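Local atomic coordinates of cytosolic phospholipase A2 delta (Homo sapiens, PDB entry 5IZ5), a protein that hydrolyses glycerophospholipids at the sn-2 position in a calcium-dependent reaction, with a preference for linoleic acid at that position. Residues R300-V305 with L319-V324; D480-V485 with E691-A696; E685-T690 with L699-V704; C717-D722 with A728-H733. The protein carries 3 engineered substitutions. All coordinates share one frame; numbering follows the deposited sequence.

Overall arrangement
All four contacts belong to the catalytic part of the chain. Contacts 2 and 3 share helix 685-696: Tyr693 in its later part reaches strand 482-487, its earlier turns face the returning loop 699-704, and the centres of the two contacts are about 11 Å apart. Contact 4, whose centre is about 10 Å from that of contact 3, is the hairpin on which this helix and loop rest; there Phe701 and Leu687 meet Leu731 and His733. Contact 2 lies nearest the active site, the side chain of Trp484 being about 10 Å from that of the nucleophile Ser365 and about 8 Å from that of Asp651, the probable proton acceptor. Contact 1 stands apart, its centre about 22 Å from that of contact 4.

Contact 1 (R300-V305 with L319-V324); sequences RRKQVV and LQEDEV
Val305 and Val324 meet methyl to methyl, CG1 of Val305 lying 3.4 Å from CG1 of Val324, tighter than usual for two carbons. The two short side chains cross obliquely. In Val324 CG1 is anti to the backbone N (chi1 -178°), which sends that branch to Val305 and leaves CG2 beside the helix backbone, 4.1 Å from the carbonyl O of Lys302. Lys302 adds the stem of its side chain: its CG is 4.2 Å from Val324 CG1, and the extended chain runs on past Glu321. There the charges do not quite meet, with Lys302 NZ 4.8 Å from Glu321 OE2, so any attraction between them is probably weak. Beyond this shell Val305 also packs on Thr359, and Val324 on Ala306 of helix 292-313. The carbonyl O of Val324 accepts a hydrogen bond from Arg811 at the far end of the chain, while Arg301 holds the helix from another side by bonding to the backbone of Val358 and Gly459. Helix 292-313 and the loop leading to strand 327-331 are thus joined by compact branched side chains, and the chemistry is chiefly apolar, with the opposite charges confined to the solvent-facing margin.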
loop_
_atom_site.group_PDB
_atom_site.type_symbol
_atom_site.label_atom_id
_atom_site.label_comp_id
_atom_site.label_asym_id
_atom_site.label_seq_id
_atom_site.Cartn_x
_atom_site.Cartn_y
_atom_site.Cartn_z
ATOM N N ARG B 300 11.261 24.586 -5.949
ATOM C CA ARG B 300 11.053 25.453 -4.795
ATOM C C ARG B 300 12.020 25.123 -3.653
ATOM O O ARG B 300 12.666 26.015 -3.097
ATOM C CB ARG B 300 9.592 25.358 -4.327
ATOM C CG ARG B 300 8.617 26.031 -5.277
ATOM C CD ARG B 300 7.179 26.100 -4.793
ATOM N NE ARG B 300 6.696 24.925 -4.051
ATOM C CZ ARG B 300 5.967 23.931 -4.568
ATOM N NH1 ARG B 300 5.630 23.917 -5.852
ATOM N NH2 ARG B 300 5.570 22.933 -3.787
ATOM N N ARG B 301 12.151 23.839 -3.331
ATOM C CA ARG B 301 12.963 23.417 -2.192
ATOM C C ARG B 301 14.453 23.671 -2.422
ATOM O O ARG B 301 15.159 24.064 -1.504
ATOM C CB ARG B 301 12.725 21.930 -1.873
ATOM C CG ARG B 301 13.431 21.412 -0.625
ATOM C CD ARG B 301 13.011 22.168 0.624
ATOM N NE ARG B 301 13.664 21.661 1.823
ATOM C CZ ARG B 301 13.531 22.197 3.033
ATOM N NH1 ARG B 301 12.764 23.269 3.225
ATOM N NH2 ARG B 301 14.174 21.661 4.062
ATOM N N LYS B 302 14.924 23.440 -3.641
ATOM C CA LYS B 302 16.354 23.577 -3.948
ATOM C C LYS B 302 16.895 24.998 -3.813
ATOM O O LYS B 302 18.094 25.180 -3.588
ATOM C CB LYS B 302 16.673 23.009 -5.328
ATOM C CG LYS B 302 16.747 21.493 -5.302
ATOM C CD LYS B 302 16.927 20.903 -6.687
ATOM C CE LYS B 302 16.847 19.386 -6.620
ATOM N NZ LYS B 302 17.049 18.770 -7.956
ATOM N N GLN B 303 16.022 25.995 -3.954
ATOM C CA GLN B 303 16.403 27.374 -3.648
ATOM C C GLN B 303 16.700 27.532 -2.168
ATOM O O GLN B 303 17.697 28.153 -1.798
ATOM C CB GLN B 303 15.302 28.359 -4.042
ATOM C CG GLN B 303 15.313 28.713 -5.524
ATOM C CD GLN B 303 16.422 29.710 -5.844
ATOM O OE1 GLN B 303 16.281 30.912 -5.605
ATOM N NE2 GLN B 303 17.541 29.212 -6.361
ATOM N N VAL B 304 15.832 26.971 -1.329
ATOM C CA VAL B 304 16.016 27.040 0.122
ATOM C C VAL B 304 17.263 26.257 0.534
ATOM O O VAL B 304 18.010 26.688 1.407
ATOM C CB VAL B 304 14.777 26.524 0.896
ATOM C CG1 VAL B 304 15.030 26.532 2.400
ATOM C CG2 VAL B 304 13.550 27.372 0.578
ATOM N N VAL B 305 17.488 25.120 -0.113
ATOM C CA VAL B 305 18.662 24.289 0.165
ATOM C C VAL B 305 19.963 24.968 -0.278
ATOM O O VAL B 305 20.951 24.964 0.459
ATOM C CB VAL B 305 18.547 22.908 -0.512
ATOM C CG1 VAL B 305 19.833 22.113 -0.355
ATOM C CG2 VAL B 305 17.373 22.121 0.068
ATOM N N LEU B 319 25.283 28.516 -5.439
ATOM C CA LEU B 319 25.126 27.229 -6.086
ATOM C C LEU B 319 24.181 27.276 -7.265
ATOM O O LEU B 319 23.095 27.848 -7.197
ATOM C CB LEU B 319 24.637 26.173 -5.093
ATOM C CG LEU B 319 25.676 25.770 -4.052
ATOM C CD1 LEU B 319 25.028 24.916 -2.979
ATOM C CD2 LEU B 319 26.841 25.034 -4.698
ATOM N N GLN B 320 24.637 26.668 -8.352
ATOM C CA GLN B 320 23.833 26.361 -9.500
ATOM C C GLN B 320 22.818 25.261 -9.144
ATOM O O GLN B 320 23.089 24.397 -8.305
ATOM C CB GLN B 320 24.760 25.942 -10.678
ATOM C CG GLN B 320 25.825 24.839 -10.446
ATOM C CD GLN B 320 26.935 25.150 -9.421
ATOM O OE1 GLN B 320 26.732 25.912 -8.479
ATOM N NE2 GLN B 320 28.098 24.511 -9.579
ATOM N N GLU B 321 21.641 25.310 -9.764
ATOM C CA GLU B 321 20.559 24.352 -9.480
ATOM C C GLU B 321 21.024 22.899 -9.592
ATOM O O GLU B 321 20.717 22.066 -8.734
ATOM C CB GLU B 321 19.371 24.572 -10.434
ATOM C CG GLU B 321 18.029 24.704 -9.691
ATOM C CD GLU B 321 16.928 23.785 -10.210
ATOM O OE1 GLU B 321 15.720 24.132 -10.117
ATOM O OE2 GLU B 321 17.268 22.690 -10.689
ATOM N N ASP B 322 21.753 22.618 -10.670
ATOM C CA ASP B 322 22.328 21.297 -10.937
ATOM C C ASP B 322 23.421 20.863 -9.966
ATOM O O ASP B 322 23.815 19.700 -9.975
ATOM C CB ASP B 322 22.905 21.260 -12.358
ATOM C CG ASP B 322 23.969 22.325 -12.578
ATOM O OD1 ASP B 322 23.636 23.375 -13.172
ATOM O OD2 ASP B 322 25.123 22.129 -12.130
ATOM N N GLU B 323 23.936 21.786 -9.161
ATOM C CA GLU B 323 24.972 21.445 -8.191
ATOM C C GLU B 323 24.407 21.164 -6.803
ATOM O O GLU B 323 25.120 20.634 -5.970
ATOM C CB GLU B 323 26.008 22.565 -8.137
ATOM C CG GLU B 323 27.179 22.396 -7.172
ATOM C CD GLU B 323 27.904 21.071 -7.330
ATOM O OE1 GLU B 323 28.561 20.901 -8.374
ATOM O OE2 GLU B 323 27.828 20.207 -6.423
ATOM N N VAL B 324 23.136 21.485 -6.564
ATOM C CA VAL B 324 22.542 21.327 -5.238
ATOM C C VAL B 324 22.358 19.838 -4.944
ATOM O O VAL B 324 21.606 19.156 -5.651
ATOM C CB VAL B 324 21.177 22.052 -5.110
ATOM C CG1 VAL B 324 20.621 21.908 -3.697
ATOM C CG2 VAL B 324 21.323 23.529 -5.449
#

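Contact 2 (D480-V485 with E691-A696); sequences DFKEWV and ELYCRA
Tyr693 stretches from helix 685-696 to meet Trp484 and Lys482 on strand 482-487, spanning a wide gap, with Lys482 CA and Tyr693 CA 12.8 Å apart. On the far side of the helix Glu691 pairs with Arg695. Between them in sequence comes Tyr693, with CG anti to its own N (chi1 -165°), a setting that directs the ring at the strand. Its hydroxyl accepts a hydrogen bond of 2.7 Å from Trp484 NE1 to Tyr693 OH, with an N-H...O angle of 158°. The oxygen lies only 8° out of the indole plane, where the N-H points. The rings meet rim to rim, planes nearly perpendicular, and neither lies over the other's face. Tryptophan suits the place because it joins a large apolar surface to a single donor, and a phenylalanine in its place would probably leave the Tyr693 hydroxyl without this donor and its ring freer to shift. Lys482 approaches the tyrosine ring obliquely with its last methylene, CE being 4.3 Å from Tyr693 CE1. The Tyr693 ring also makes a cation-pi contact with Arg697. Trp484, its side chain about 8 Å from that of Asp651, the probable proton acceptor, packs on Leu467 and Leu469 of the adjoining strand 463-471 and meets Trp628, while Lys482 rests on Phe655 and Ile656. Through its bond to Trp484, Tyr693 links helix 685-696 to strand 482-487 of the mixed sheet.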
loop_
_atom_site.group_PDB
_atom_site.type_symbol
_atom_site.label_atom_id
_atom_site.label_comp_id
_atom_site.label_asym_id
_atom_site.label_seq_id
_atom_site.Cartn_x
_atom_site.Cartn_y
_atom_site.Cartn_z
ATOM N N ASP B 480 5.516 -14.001 2.428
ATOM C CA ASP B 480 6.530 -12.982 2.160
ATOM C C ASP B 480 6.346 -12.245 0.821
ATOM O O ASP B 480 7.288 -11.613 0.338
ATOM C CB ASP B 480 7.941 -13.593 2.247
ATOM C CG ASP B 480 8.133 -14.788 1.324
ATOM O OD1 ASP B 480 9.303 -15.123 1.044
ATOM O OD2 ASP B 480 7.131 -15.399 0.888
ATOM N N PHE B 481 5.157 -12.352 0.223
ATOM C CA PHE B 481 4.718 -11.427 -0.829
ATOM C C PHE B 481 4.468 -10.063 -0.207
ATOM O O PHE B 481 3.663 -9.946 0.714
ATOM C CB PHE B 481 3.426 -11.922 -1.463
ATOM C CG PHE B 481 2.850 -10.990 -2.507
ATOM C CD1 PHE B 481 1.967 -9.978 -2.145
ATOM C CD2 PHE B 481 3.171 -11.141 -3.850
ATOM C CE1 PHE B 481 1.428 -9.132 -3.098
ATOM C CE2 PHE B 481 2.631 -10.298 -4.808
ATOM C CZ PHE B 481 1.759 -9.293 -4.431
ATOM N N LYS B 482 5.133 -9.034 -0.717
ATOM C CA LYS B 482 5.066 -7.717 -0.089
ATOM C C LYS B 482 5.456 -6.627 -1.071
ATOM O O LYS B 482 6.474 -6.727 -1.739
ATOM C CB LYS B 482 5.980 -7.679 1.145
ATOM C CG LYS B 482 7.412 -8.086 0.873
ATOM C CD LYS B 482 8.194 -8.101 2.172
ATOM C CE LYS B 482 9.674 -7.817 1.961
ATOM N NZ LYS B 482 10.232 -7.052 3.114
ATOM N N GLU B 483 4.622 -5.594 -1.134
ATOM C CA GLU B 483 4.749 -4.481 -2.072
ATOM C C GLU B 483 4.769 -3.164 -1.313
ATOM O O GLU B 483 3.905 -2.909 -0.471
ATOM C CB GLU B 483 3.571 -4.488 -3.050
ATOM C CG GLU B 483 3.435 -5.804 -3.797
ATOM C CD GLU B 483 2.164 -5.897 -4.616
ATOM O OE1 GLU B 483 2.260 -6.307 -5.785
ATOM O OE2 GLU B 483 1.075 -5.576 -4.090
ATOM N N TRP B 484 5.749 -2.323 -1.621
ATOM C CA TRP B 484 5.880 -1.041 -0.939
ATOM C C TRP B 484 4.838 -0.061 -1.466
ATOM O O TRP B 484 4.712 0.129 -2.678
ATOM C CB TRP B 484 7.295 -0.473 -1.097
ATOM C CG TRP B 484 8.332 -1.311 -0.398
ATOM C CD1 TRP B 484 9.119 -2.272 -0.956
ATOM C CD2 TRP B 484 8.666 -1.276 0.995
ATOM N NE1 TRP B 484 9.929 -2.835 0.005
ATOM C CE2 TRP B 484 9.671 -2.241 1.212
ATOM C CE3 TRP B 484 8.214 -0.524 2.078
ATOM C CZ2 TRP B 484 10.235 -2.472 2.477
ATOM C CZ3 TRP B 484 8.774 -0.750 3.337
ATOM C CH2 TRP B 484 9.777 -1.714 3.525
ATOM N N VAL B 485 4.081 0.520 -0.542
ATOM C CA VAL B 485 3.143 1.584 -0.840
ATOM C C VAL B 485 3.616 2.859 -0.138
ATOM O O VAL B 485 3.661 2.954 1.090
ATOM C CB VAL B 485 1.705 1.241 -0.402
ATOM C CG1 VAL B 485 0.775 2.407 -0.698
ATOM C CG2 VAL B 485 1.216 -0.015 -1.111
ATOM N N GLU B 691 20.846 -2.991 2.694
ATOM C CA GLU B 691 21.939 -3.134 1.724
ATOM C C GLU B 691 21.790 -4.415 0.900
ATOM O O GLU B 691 21.925 -4.392 -0.320
ATOM C CB GLU B 691 23.309 -3.124 2.403
ATOM C CG GLU B 691 24.451 -3.070 1.375
ATOM C CD GLU B 691 25.071 -4.422 1.084
ATOM O OE1 GLU B 691 25.393 -5.153 2.045
ATOM O OE2 GLU B 691 25.246 -4.746 -0.115
ATOM N N LEU B 692 21.533 -5.531 1.577
ATOM C CA LEU B 692 21.268 -6.804 0.894
ATOM C C LEU B 692 20.066 -6.696 -0.031
ATOM O O LEU B 692 20.096 -7.167 -1.168
ATOM C CB LEU B 692 20.978 -7.922 1.903
ATOM C CG LEU B 692 21.831 -9.200 1.797
ATOM C CD1 LEU B 692 21.304 -10.294 2.717
ATOM C CD2 LEU B 692 21.874 -9.725 0.364
ATOM N N TYR B 693 19.007 -6.080 0.481
ATOM C CA TYR B 693 17.775 -5.870 -0.269
ATOM C C TYR B 693 18.062 -5.084 -1.556
ATOM O O TYR B 693 17.625 -5.489 -2.633
ATOM C CB TYR B 693 16.777 -5.151 0.642
ATOM C CG TYR B 693 15.325 -5.140 0.217
ATOM C CD1 TYR B 693 14.493 -6.235 0.468
ATOM C CD2 TYR B 693 14.760 -4.010 -0.360
ATOM C CE1 TYR B 693 13.152 -6.219 0.113
ATOM C CE2 TYR B 693 13.422 -3.984 -0.716
ATOM C CZ TYR B 693 12.624 -5.087 -0.479
ATOM O OH TYR B 693 11.297 -5.041 -0.834
ATOM N N CYS B 694 18.830 -3.996 -1.443
ATOM C CA CYS B 694 19.246 -3.176 -2.594
ATOM C C CYS B 694 20.131 -3.947 -3.557
ATOM O O CYS B 694 19.990 -3.803 -4.773
ATOM C CB CYS B 694 20.022 -1.926 -2.144
ATOM S SG CYS B 694 19.024 -0.668 -1.334
ATOM N N ARG B 695 21.059 -4.739 -3.016
ATOM C CA ARG B 695 22.013 -5.469 -3.848
ATOM C C ARG B 695 21.305 -6.518 -4.692
ATOM O O ARG B 695 21.617 -6.688 -5.867
ATOM C CB ARG B 695 23.102 -6.147 -3.004
ATOM C CG ARG B 695 24.354 -6.482 -3.804
ATOM C CD ARG B 695 25.019 -7.798 -3.417
ATOM N NE ARG B 695 25.087 -8.096 -1.984
ATOM C CZ ARG B 695 25.842 -7.449 -1.096
ATOM N NH1 ARG B 695 26.584 -6.405 -1.453
ATOM N NH2 ARG B 695 25.830 -7.831 0.177
ATOM N N ALA B 696 20.339 -7.210 -4.093
ATOM C CA ALA B 696 19.554 -8.203 -4.822
ATOM C C ALA B 696 18.813 -7.584 -6.016
ATOM O O ALA B 696 18.567 -8.264 -7.010
ATOM C CB ALA B 696 18.574 -8.894 -3.885
#

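Contact 3 (E685-T690 with L699-V704)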
loop_
_atom_site.group_PDB
_atom_site.type_symbol
_atom_site.label_atom_id
_atom_site.label_comp_id
_atom_site.label_asym_id
_atom_site.label_seq_id
_atom_site.Cartn_x
_atom_site.Cartn_y
_atom_site.Cartn_z
ATOM N N GLU B 685 21.541 -3.583 12.000
ATOM C CA GLU B 685 20.736 -4.644 11.392
ATOM C C GLU B 685 19.906 -4.113 10.232
ATOM O O GLU B 685 19.987 -4.633 9.120
ATOM C CB GLU B 685 19.819 -5.286 12.440
ATOM C CG GLU B 685 18.931 -6.409 11.912
ATOM C CD GLU B 685 18.024 -7.030 12.965
ATOM O OE1 GLU B 685 18.189 -6.781 14.184
ATOM O OE2 GLU B 685 17.142 -7.806 12.555
ATOM N N ALA B 686 19.120 -3.071 10.498
ATOM C CA ALA B 686 18.257 -2.472 9.488
ATOM C C ALA B 686 19.067 -2.033 8.275
ATOM O O ALA B 686 18.691 -2.350 7.157
ATOM C CB ALA B 686 17.472 -1.292 10.064
ATOM N N LEU B 687 20.175 -1.318 8.499
ATOM C CA LEU B 687 21.013 -0.833 7.392
ATOM C C LEU B 687 21.556 -1.990 6.553
ATOM O O LEU B 687 21.604 -1.896 5.332
ATOM C CB LEU B 687 22.181 0.048 7.876
ATOM C CG LEU B 687 22.153 1.551 7.553
ATOM C CD1 LEU B 687 23.482 2.168 7.957
ATOM C CD2 LEU B 687 21.890 1.834 6.082
ATOM N N GLN B 688 21.969 -3.070 7.216
ATOM C CA GLN B 688 22.533 -4.241 6.526
ATOM C C GLN B 688 21.510 -4.999 5.695
ATOM O O GLN B 688 21.810 -5.436 4.574
ATOM C CB GLN B 688 23.200 -5.194 7.519
ATOM C CG GLN B 688 24.532 -4.666 8.010
ATOM C CD GLN B 688 25.238 -5.598 8.970
ATOM O OE1 GLN B 688 24.630 -6.143 9.895
ATOM N NE2 GLN B 688 26.530 -5.791 8.751
ATOM N N GLN B 689 20.303 -5.138 6.235
ATOM C CA GLN B 689 19.239 -5.807 5.513
ATOM C C GLN B 689 18.886 -4.966 4.310
ATOM O O GLN B 689 18.725 -5.508 3.214
ATOM C CB GLN B 689 17.999 -5.971 6.379
ATOM C CG GLN B 689 18.241 -6.682 7.711
ATOM C CD GLN B 689 17.100 -7.595 8.101
ATOM O OE1 GLN B 689 16.374 -7.312 9.054
ATOM N NE2 GLN B 689 16.920 -8.685 7.360
ATOM N N THR B 690 18.779 -3.643 4.500
ATOM C CA THR B 690 18.487 -2.775 3.351
ATOM C C THR B 690 19.580 -2.890 2.288
ATOM O O THR B 690 19.270 -2.902 1.110
ATOM C CB THR B 690 18.117 -1.286 3.625
ATOM O OG1 THR B 690 18.944 -0.436 2.818
ATOM C CG2 THR B 690 18.219 -0.887 5.065
ATOM N N LEU B 699 20.313 -2.017 -6.989
ATOM C CA LEU B 699 20.239 -0.615 -6.588
ATOM C C LEU B 699 21.558 -0.213 -5.941
ATOM O O LEU B 699 21.983 -0.866 -4.988
ATOM C CB LEU B 699 19.085 -0.412 -5.603
ATOM C CG LEU B 699 17.681 -0.710 -6.140
ATOM C CD1 LEU B 699 16.641 -0.454 -5.064
ATOM C CD2 LEU B 699 17.373 0.119 -7.379
ATOM N N PRO B 700 22.217 0.849 -6.457
ATOM C CA PRO B 700 23.514 1.199 -5.882
ATOM C C PRO B 700 23.413 1.689 -4.444
ATOM O O PRO B 700 22.660 2.615 -4.138
ATOM C CB PRO B 700 24.051 2.302 -6.802
ATOM C CG PRO B 700 22.881 2.810 -7.563
ATOM C CD PRO B 700 21.893 1.674 -7.633
ATOM N N PHE B 701 24.187 1.055 -3.575
ATOM C CA PHE B 701 24.152 1.335 -2.161
ATOM C C PHE B 701 25.514 0.940 -1.582
ATOM O O PHE B 701 26.067 -0.084 -1.985
ATOM C CB PHE B 701 23.034 0.505 -1.535
ATOM C CG PHE B 701 22.723 0.893 -0.142
ATOM C CD1 PHE B 701 21.831 1.914 0.112
ATOM C CD2 PHE B 701 23.341 0.258 0.917
ATOM C CE1 PHE B 701 21.545 2.287 1.405
ATOM C CE2 PHE B 701 23.068 0.627 2.207
ATOM C CZ PHE B 701 22.167 1.641 2.452
ATOM N N PRO B 702 26.075 1.749 -0.657
ATOM C CA PRO B 702 27.414 1.430 -0.146
ATOM C C PRO B 702 27.426 0.194 0.730
ATOM O O PRO B 702 26.398 -0.197 1.285
ATOM C CB PRO B 702 27.778 2.654 0.704
ATOM C CG PRO B 702 26.468 3.209 1.127
ATOM C CD PRO B 702 25.535 2.966 -0.028
ATOM N N ARG B 703 28.600 -0.406 0.854
ATOM C CA ARG B 703 28.787 -1.526 1.751
ATOM C C ARG B 703 28.580 -1.055 3.182
ATOM O O ARG B 703 28.995 0.039 3.546
ATOM C CB ARG B 703 30.189 -2.120 1.592
ATOM C CG ARG B 703 30.536 -2.500 0.166
ATOM C CD ARG B 703 31.685 -3.468 0.117
ATOM N NE ARG B 703 31.927 -3.880 -1.261
ATOM C CZ ARG B 703 32.928 -3.469 -2.037
ATOM N NH1 ARG B 703 33.844 -2.607 -1.600
ATOM N NH2 ARG B 703 33.012 -3.934 -3.278
ATOM N N VAL B 704 27.921 -1.886 3.979
ATOM C CA VAL B 704 27.697 -1.612 5.389
ATOM C C VAL B 704 28.454 -2.686 6.142
ATOM O O VAL B 704 27.911 -3.761 6.438
ATOM C CB VAL B 704 26.197 -1.623 5.751
ATOM C CG1 VAL B 704 25.987 -1.396 7.239
ATOM C CG2 VAL B 704 25.457 -0.554 4.962
#
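Leu687 pushes its CD2 methyl against the edge of the Phe701 ring, in the ring plane and 3.6 Å from Phe701 CZ, the two side chains crossing at about a right angle. Phe701 has CG anti to its backbone N (chi1 -169°), which carries the ring from the loop towards the helix. One face of that ring has Thr690 OG1 over it, 3.9 Å from Phe701 CZ; the opposite face is covered by CD of Pro702, the next residue in the chain. The Thr690 hydroxyl is buried without a polar partner in the model, though the placing of this side chain is doubtful. After helix 685-696 the chain doubles back as an extended loop alongside the helix it has just left, before helix 708-712. Phe701 and Leu687 also rest on Leu731 of strand 730-734, and Val704 on Phe720, which places helix and loop on one face of the mixed sheet. Farther along, Val704 wedges its branched side chain against the helix, CG1 lying 3.7 Å from CG of Gln688 and 4.1 Å from CB of Leu687. Glutamine suits its place because its methylenes cover Val704 CG1 while its amide, carried on a chain extended beyond CG (chi2 -179°), reaches the carbonyl beyond. The hydrogen bond is weak, 3.4 Å from Gln688 NE2 to Val704 O, but almost straight at 167°. An alanine here would probably leave the Val704 carbonyl without this donor and Val704 CG1 without its methylene cover, letting this end of the loop move more freely.

Contact 4 (C717-D722 with A728-H733); sequences CHLFSD and APILLH
Phe720 has CG beside its backbone N, anti to the carbonyl carbon (chi1 -64°), so that its ring leans back along the strand, and His733 turns CG anti to its N (chi1 -174°); the edge of the phenylalanine ring thereby reaches the histidine stem, CE2 of Phe720 being 4.0 Å from CB of His733. On the other face Leu719 and Leu732 touch by their CD1 methyls, a tight 3.3 Å from Leu719 CD1 to Leu732 CD1, while Leu719 CD1 also meets Ile730 CG2 at 3.7 Å. Cys717, small enough to fit beside a branched leucine, lays SG 3.7 Å from Leu732 CG. Four backbone hydrogen bonds lock the register, two between His718 and His733 and two between Phe720 and Leu731, with Leu719 and Leu732 the non-hydrogen-bonded pair between them. The imidazole of His733 is fixed from outside by Ser675 and the carbonyl of Pro683, that of His718 by the backbone N of Arg715. Leu732 faces helix 797-810, and Phe720, Leu731 and His733 face Leu687 of helix 685-696. This antiparallel beta hairpin, its second strand parallel to strand 672-676, extends a mixed sheet with helices on both faces, the layered alpha/beta architecture of the catalytic domain.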
loop_
_atom_site.group_PDB
_atom_site.type_symbol
_atom_site.label_atom_id
_atom_site.label_comp_id
_atom_site.label_asym_id
_atom_site.label_seq_id
_atom_site.Cartn_x
_atom_site.Cartn_y
_atom_site.Cartn_z
ATOM N N CYS B 717 27.993 8.440 15.250
ATOM C CA CYS B 717 27.883 8.604 13.813
ATOM C C CYS B 717 28.826 7.681 13.064
ATOM O O CYS B 717 30.017 7.639 13.360
ATOM C CB CYS B 717 28.204 10.050 13.462
ATOM S SG CYS B 717 27.996 10.438 11.717
ATOM N N HIS B 718 28.289 6.943 12.098
ATOM C CA HIS B 718 29.088 6.079 11.236
ATOM C C HIS B 718 28.874 6.423 9.778
ATOM O O HIS B 718 27.736 6.545 9.325
ATOM C CB HIS B 718 28.689 4.624 11.424
ATOM C CG HIS B 718 29.001 4.083 12.779
ATOM N ND1 HIS B 718 30.050 3.219 13.015
ATOM C CD2 HIS B 718 28.398 4.279 13.973
ATOM C CE1 HIS B 718 30.075 2.905 14.298
ATOM N NE2 HIS B 718 29.083 3.536 14.899
ATOM N N LEU B 719 29.976 6.539 9.044
ATOM C CA LEU B 719 29.942 6.853 7.623
ATOM C C LEU B 719 30.010 5.584 6.792
ATOM O O LEU B 719 30.910 4.764 6.977
ATOM C CB LEU B 719 31.121 7.761 7.258
ATOM C CG LEU B 719 31.318 8.083 5.775
ATOM C CD1 LEU B 719 30.204 8.976 5.260
ATOM C CD2 LEU B 719 32.667 8.748 5.560
ATOM N N PHE B 720 29.054 5.423 5.881
ATOM C CA PHE B 720 29.093 4.342 4.908
ATOM C C PHE B 720 29.016 4.952 3.531
ATOM O O PHE B 720 28.000 5.538 3.164
ATOM C CB PHE B 720 27.953 3.361 5.142
ATOM C CG PHE B 720 28.044 2.658 6.467
ATOM C CD1 PHE B 720 28.985 1.654 6.667
ATOM C CD2 PHE B 720 27.214 3.014 7.523
ATOM C CE1 PHE B 720 29.077 1.006 7.888
ATOM C CE2 PHE B 720 27.301 2.372 8.746
ATOM C CZ PHE B 720 28.237 1.368 8.930
ATOM N N SER B 721 30.106 4.818 2.784
ATOM C CA SER B 721 30.248 5.482 1.509
ATOM C C SER B 721 31.264 4.761 0.628
ATOM O O SER B 721 32.307 4.301 1.098
ATOM C CB SER B 721 30.662 6.938 1.741
ATOM O OG SER B 721 31.803 7.302 1.000
ATOM N N ASP B 722 30.947 4.685 -0.657
ATOM C CA ASP B 722 31.779 3.994 -1.636
ATOM C C ASP B 722 32.179 5.008 -2.705
ATOM O O ASP B 722 31.453 5.208 -3.678
ATOM C CB ASP B 722 31.038 2.789 -2.243
ATOM C CG ASP B 722 31.107 1.544 -1.366
ATOM O OD1 ASP B 722 31.669 1.611 -0.249
ATOM O OD2 ASP B 722 30.581 0.490 -1.795
ATOM N N ALA B 728 25.986 5.554 -6.084
ATOM C CA ALA B 728 25.528 5.179 -4.752
ATOM C C ALA B 728 25.550 6.395 -3.826
ATOM O O ALA B 728 26.494 7.173 -3.856
ATOM C CB ALA B 728 26.408 4.081 -4.184
ATOM N N PRO B 729 24.510 6.562 -2.998
ATOM C CA PRO B 729 24.472 7.681 -2.052
ATOM C C PRO B 729 25.415 7.512 -0.861
ATOM O O PRO B 729 25.765 6.386 -0.500
ATOM C CB PRO B 729 23.025 7.661 -1.562
ATOM C CG PRO B 729 22.608 6.242 -1.700
ATOM C CD PRO B 729 23.286 5.743 -2.933
ATOM N N ILE B 730 25.799 8.639 -0.259
ATOM C CA ILE B 730 26.563 8.653 0.979
ATOM C C ILE B 730 25.600 8.462 2.139
ATOM O O ILE B 730 24.547 9.094 2.183
ATOM C CB ILE B 730 27.312 9.995 1.172
ATOM C CG1 ILE B 730 28.316 10.209 0.037
ATOM C CG2 ILE B 730 28.021 10.044 2.524
ATOM C CD1 ILE B 730 28.816 11.630 -0.077
ATOM N N LEU B 731 25.979 7.613 3.088
ATOM C CA LEU B 731 25.181 7.383 4.286
ATOM C C LEU B 731 25.905 7.761 5.565
ATOM O O LEU B 731 27.016 7.305 5.817
ATOM C CB LEU B 731 24.765 5.920 4.355
ATOM C CG LEU B 731 23.426 5.679 3.662
ATOM C CD1 LEU B 731 23.540 4.519 2.704
ATOM C CD2 LEU B 731 22.313 5.454 4.676
ATOM N N LEU B 732 25.251 8.605 6.354
ATOM C CA LEU B 732 25.650 8.900 7.717
ATOM C C LEU B 732 24.621 8.271 8.628
ATOM O O LEU B 732 23.458 8.673 8.628
ATOM C CB LEU B 732 25.702 10.407 7.961
ATOM C CG LEU B 732 27.060 11.079 8.159
ATOM C CD1 LEU B 732 28.176 10.417 7.366
ATOM C CD2 LEU B 732 26.961 12.551 7.805
ATOM N N HIS B 733 25.064 7.297 9.412
ATOM C CA HIS B 733 24.181 6.485 10.225
ATOM C C HIS B 733 24.315 6.831 11.705
ATOM O O HIS B 733 25.426 6.846 12.251
ATOM C CB HIS B 733 24.524 5.021 10.003
ATOM C CG HIS B 733 23.591 4.075 10.685
ATOM N ND1 HIS B 733 22.285 3.896 10.282
ATOM C CD2 HIS B 733 23.782 3.239 11.732
ATOM C CE1 HIS B 733 21.710 2.994 11.057
ATOM N NE2 HIS B 733 22.594 2.581 11.946
#